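Local coordinates for octopine dehydrogenase (Pecten maximus, PDB 3C7A), which catalyses the NADH-dependent reductive condensation of L-arginine with pyruvate to form D-octopine, and the reverse oxidation, at residues 95-99 / 121-125; 248-252 / 348-354. All coordinates share one frame. Residue numbers count along the deposited sequence, not the author numbering.

Contact 1: residues 95-99 / 121-125; sequences HEGYF and FEFQC
F99 lays one face of its ring over the backbone of C125 and meets Q124 and F121 near its edge. Both segments are helical, at the N-terminal ends of helices 95-102 and 121-129. Their axes approach to 11.1 Å and run in broadly the same direction, with a signed crossing angle of -38°. The nearest CA pairs are H95 with F121 (8.7 Å), E96 with Q124 (7.8 Å) and F99 with C125 (7.0 Å). The wide spacing is filled by long side chains. F99 and H95 are both m at chi1, and their CA-to-CB bonds point toward the other helix. F121 is t, which brings its ring across to them. F99 CZ lies 3.9 Å from F121 CZ, with the planes at 58°. F121 turns its edge to the face of H95 in an offset edge-to-face pair, with centroids 5.7 Å apart and planes at 85°. C125 SG is 3.9 Å from F99 CE1, an oblique sulfur-aromatic contact. Q124 is extended (t, t) and carries its amide into the gap: Q124 OE1 is 3.7 Å from F99 CE2 and 3.7 Å from H95 CB. This oxygen is hydrogen-bonded to R381. On the solvent side Q124 NE2 gives a hydrogen bond to water 2 at 3.2 Å and a weak one to water 1. Water 2 in turn donates a weak hydrogen bond to E96 OE2. Water 1 also accepts from E96 N at 3.2 Å. Strands 85-88, 111-114 and 137-141 are parallel neighbours, so these are adjacent connecting helices on a parallel sheet, as in the Rossmann-type nucleotide-binding fold.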
# COMPACT_ATOMS: atom_id res chain seq x y z
N HIS A 95 3.19 8.48 6.87
CA HIS A 95 2.72 9.41 5.84
C HIS A 95 2.29 10.78 6.37
O HIS A 95 2.54 11.81 5.73
CB HIS A 95 1.60 8.79 4.98
CG HIS A 95 2.07 7.72 4.04
ND1 HIS A 95 1.21 6.80 3.48
CD2 HIS A 95 3.31 7.41 3.57
CE1 HIS A 95 1.90 5.98 2.70
NE2 HIS A 95 3.17 6.33 2.74
N GLU A 96 1.65 10.80 7.54
CA GLU A 96 1.17 12.04 8.18
C GLU A 96 2.28 13.09 8.36
O GLU A 96 2.06 14.28 8.12
CB GLU A 96 0.49 11.75 9.52
CG GLU A 96 -0.22 12.95 10.16
CD GLU A 96 -0.76 12.68 11.56
OE1 GLU A 96 -0.01 12.15 12.41
OE2 GLU A 96 -1.93 13.02 11.81
N GLY A 97 3.46 12.63 8.78
CA GLY A 97 4.61 13.51 9.01
C GLY A 97 5.14 14.22 7.77
O GLY A 97 5.54 15.38 7.85
N TYR A 98 5.13 13.52 6.64
CA TYR A 98 5.62 14.08 5.38
C TYR A 98 4.68 15.11 4.74
O TYR A 98 5.14 16.10 4.17
CB TYR A 98 5.99 12.97 4.38
CG TYR A 98 7.26 12.22 4.74
CD1 TYR A 98 8.52 12.78 4.49
CD2 TYR A 98 7.21 10.97 5.34
CE1 TYR A 98 9.69 12.11 4.83
CE2 TYR A 98 8.38 10.28 5.69
CZ TYR A 98 9.61 10.86 5.43
OH TYR A 98 10.77 10.18 5.77
N PHE A 99 3.37 14.87 4.85
CA PHE A 99 2.36 15.83 4.36
C PHE A 99 2.40 17.17 5.11
O PHE A 99 2.26 18.23 4.49
CB PHE A 99 0.94 15.23 4.43
CG PHE A 99 0.62 14.24 3.33
CD1 PHE A 99 0.84 14.55 1.99
CD2 PHE A 99 0.06 13.00 3.64
CE1 PHE A 99 0.53 13.64 0.98
CE2 PHE A 99 -0.25 12.08 2.64
CZ PHE A 99 -0.01 12.40 1.30
N PHE A 121 -5.28 7.14 1.20
CA PHE A 121 -4.22 8.08 0.79
C PHE A 121 -4.76 9.45 0.37
O PHE A 121 -4.23 10.49 0.79
CB PHE A 121 -3.39 7.44 -0.35
CG PHE A 121 -2.11 8.17 -0.67
CD1 PHE A 121 -2.02 9.00 -1.78
CD2 PHE A 121 -0.97 7.99 0.13
CE1 PHE A 121 -0.83 9.66 -2.10
CE2 PHE A 121 0.23 8.65 -0.18
CZ PHE A 121 0.30 9.49 -1.29
N GLU A 122 -5.80 9.45 -0.46
CA GLU A 122 -6.37 10.68 -1.03
C GLU A 122 -7.13 11.54 -0.01
O GLU A 122 -7.06 12.77 -0.07
CB GLU A 122 -7.28 10.36 -2.23
CG GLU A 122 -6.57 9.73 -3.43
CD GLU A 122 -6.52 8.20 -3.39
OE1 GLU A 122 -6.91 7.60 -2.36
OE2 GLU A 122 -6.09 7.59 -4.40
N PHE A 123 -7.85 10.90 0.91
CA PHE A 123 -8.59 11.62 1.96
C PHE A 123 -7.66 12.41 2.89
O PHE A 123 -7.96 13.54 3.28
CB PHE A 123 -9.47 10.67 2.80
CG PHE A 123 -10.44 9.83 2.00
CD1 PHE A 123 -11.18 10.38 0.95
CD2 PHE A 123 -10.64 8.49 2.32
CE1 PHE A 123 -12.08 9.60 0.21
CE2 PHE A 123 -11.54 7.70 1.60
CZ PHE A 123 -12.26 8.26 0.54
N GLN A 124 -6.52 11.79 3.23
CA GLN A 124 -5.51 12.39 4.12
C GLN A 124 -4.82 13.61 3.50
O GLN A 124 -4.61 14.62 4.17
CB GLN A 124 -4.48 11.32 4.53
CG GLN A 124 -3.45 11.77 5.58
CD GLN A 124 -2.51 10.66 6.01
OE1 GLN A 124 -1.91 9.96 5.18
NE2 GLN A 124 -2.36 10.48 7.32
N CYS A 125 -4.48 13.50 2.21
CA CYS A 125 -3.84 14.58 1.46
C CYS A 125 -4.73 15.83 1.37
O CYS A 125 -4.25 16.96 1.52
CB CYS A 125 -3.45 14.10 0.05
SG CYS A 125 -2.47 15.26 -0.95
O HOH W 1 -0.15 8.32 8.50
O HOH W 2 -4.10 12.02 9.51

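Contact 2: residues 248-252 / 348-354; sequences ACSNE and IPSNDKL
E252 reaches from the middle of helix 240-263 to the first turn of helix 349-362. Its chi angles are m and t, with chi3 near 8°, so the side chain is extended and its carboxylate faces the start of the other helix. The two oxygens take different donors. E252 OE2 accepts from S350 N at 3.1 Å. E252 OE1 accepts from N351 ND2 at 2.6 Å and weakly from N351 N at 3.4 Å. N351 is m at chi1 with chi2 near -100°; its CA-to-CB bond points sideways, but the amide end turns back to E252. I348 is in the N-cap position, with phi/psi of -136/75, and the helix starts at P349. I348 is p, t, and the end of its side chain leads away to helix 330-344. I348 CB still lies 3.5 Å from E252 OE1, and P349 CD lies 3.4 Å from E252 OE2. The helix axes approach to 9.1 Å at a signed crossing angle of -120°. C249 CA and S350 CA are 6.1 Å apart; E252 CA and I348 CA are 6.2 Å apart. Beside the polar group, C249 is m, and C249 SG sits 4.0 Å from S350 CB, 3.9 Å from N351 ND2 and 4.2 Å from L354 CD1. A248 CB packs against S350, 3.8 Å from S350 OG. I348 offers no side-chain acceptor for its own helix. The E252 carboxylate, from another helix, accepts from the first-turn amides of S350 and, weakly, N351, and its negative charge faces the positive end of that helix dipole.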
# COMPACT_ATOMS: atom_id res chain seq x y z
N ALA A 248 -17.08 -15.38 0.47
CA ALA A 248 -18.13 -14.52 1.03
C ALA A 248 -17.69 -13.06 1.16
O ALA A 248 -18.49 -12.14 0.93
CB ALA A 248 -18.60 -15.06 2.37
N CYS A 249 -16.43 -12.84 1.54
CA CYS A 249 -15.87 -11.49 1.67
C CYS A 249 -15.66 -10.82 0.30
O CYS A 249 -15.78 -9.60 0.18
CB CYS A 249 -14.56 -11.52 2.46
SG CYS A 249 -14.74 -11.82 4.25
N SER A 250 -15.34 -11.63 -0.71
CA SER A 250 -15.19 -11.15 -2.09
C SER A 250 -16.52 -10.73 -2.72
O SER A 250 -16.58 -9.76 -3.47
CB SER A 250 -14.51 -12.23 -2.95
OG SER A 250 -14.40 -11.81 -4.31
N ASN A 251 -17.58 -11.48 -2.41
CA ASN A 251 -18.94 -11.15 -2.87
C ASN A 251 -19.45 -9.82 -2.30
O ASN A 251 -20.17 -9.09 -2.98
CB ASN A 251 -19.92 -12.29 -2.53
CG ASN A 251 -19.79 -13.49 -3.48
OD1 ASN A 251 -19.16 -13.41 -4.53
ND2 ASN A 251 -20.41 -14.60 -3.09
N GLU A 252 -19.05 -9.52 -1.06
CA GLU A 252 -19.41 -8.26 -0.41
C GLU A 252 -18.73 -7.04 -1.06
O GLU A 252 -19.31 -5.95 -1.08
CB GLU A 252 -19.12 -8.32 1.10
CG GLU A 252 -20.17 -9.11 1.89
CD GLU A 252 -19.78 -9.40 3.34
OE1 GLU A 252 -18.76 -8.86 3.82
OE2 GLU A 252 -20.50 -10.17 4.01
N ILE A 348 -22.38 -5.59 5.56
CA ILE A 348 -21.28 -6.52 5.29
C ILE A 348 -20.94 -7.42 6.51
O ILE A 348 -19.93 -7.20 7.18
CB ILE A 348 -20.00 -5.78 4.77
CG1 ILE A 348 -19.68 -4.54 5.63
CG2 ILE A 348 -20.15 -5.40 3.30
CD1 ILE A 348 -18.26 -4.01 5.48
N PRO A 349 -21.78 -8.43 6.78
CA PRO A 349 -21.67 -9.27 8.00
C PRO A 349 -20.39 -10.10 8.15
O PRO A 349 -19.92 -10.28 9.27
CB PRO A 349 -22.90 -10.19 7.90
CG PRO A 349 -23.24 -10.22 6.46
CD PRO A 349 -22.93 -8.85 5.95
N SER A 350 -19.84 -10.60 7.04
CA SER A 350 -18.62 -11.41 7.07
C SER A 350 -17.37 -10.60 7.38
O SER A 350 -16.50 -11.06 8.13
CB SER A 350 -18.45 -12.19 5.76
OG SER A 350 -19.32 -13.31 5.71
N ASN A 351 -17.28 -9.40 6.80
CA ASN A 351 -16.18 -8.47 7.09
C ASN A 351 -16.19 -7.98 8.54
O ASN A 351 -15.13 -7.81 9.14
CB ASN A 351 -16.20 -7.27 6.12
CG ASN A 351 -15.51 -7.57 4.79
OD1 ASN A 351 -14.36 -7.18 4.58
ND2 ASN A 351 -16.21 -8.25 3.90
N ASP A 352 -17.39 -7.77 9.09
CA ASP A 352 -17.56 -7.31 10.47
C ASP A 352 -17.01 -8.29 11.51
O ASP A 352 -16.43 -7.87 12.52
CB ASP A 352 -19.05 -7.05 10.77
CG ASP A 352 -19.59 -5.80 10.08
OD1 ASP A 352 -18.79 -4.95 9.62
OD2 ASP A 352 -20.83 -5.66 10.00
N LYS A 353 -17.19 -9.59 11.25
CA LYS A 353 -16.78 -10.64 12.19
C LYS A 353 -15.26 -10.71 12.38
O LYS A 353 -14.78 -10.95 13.49
CB LYS A 353 -17.33 -12.00 11.73
CG LYS A 353 -17.21 -13.12 12.78
CD LYS A 353 -18.09 -14.32 12.44
CE LYS A 353 -17.45 -15.22 11.40
NZ LYS A 353 -18.36 -16.33 11.00
N LEU A 354 -14.52 -10.50 11.30
CA LEU A 354 -13.06 -10.53 11.33
C LEU A 354 -12.47 -9.29 12.02
O LEU A 354 -11.40 -9.37 12.64
CB LEU A 354 -12.47 -10.69 9.92
CG LEU A 354 -12.78 -11.99 9.16
CD1 LEU A 354 -12.40 -11.86 7.69
CD2 LEU A 354 -12.10 -13.20 9.79

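How the contacts relate
Both contacts are largely buried and cover the same area, 308 Å², but they share no secondary-structure element. The centre of contact 1 is about 13 Å from the chain centre, against about 21 Å for the centre of contact 2. Contact 1 joins two helices of the nucleotide-binding part, and the H95 side chain is about 8 Å from NAD. Contact 2 joins two helices of the alpha-helical domain, with the L354 side chain about 9 Å from that of the active-site residue H212. Aromatic rings and water bridges mark contact 1; direct hydrogen bonds to a carboxylate mark contact 2. Their centres are 28 Å apart and they do not touch.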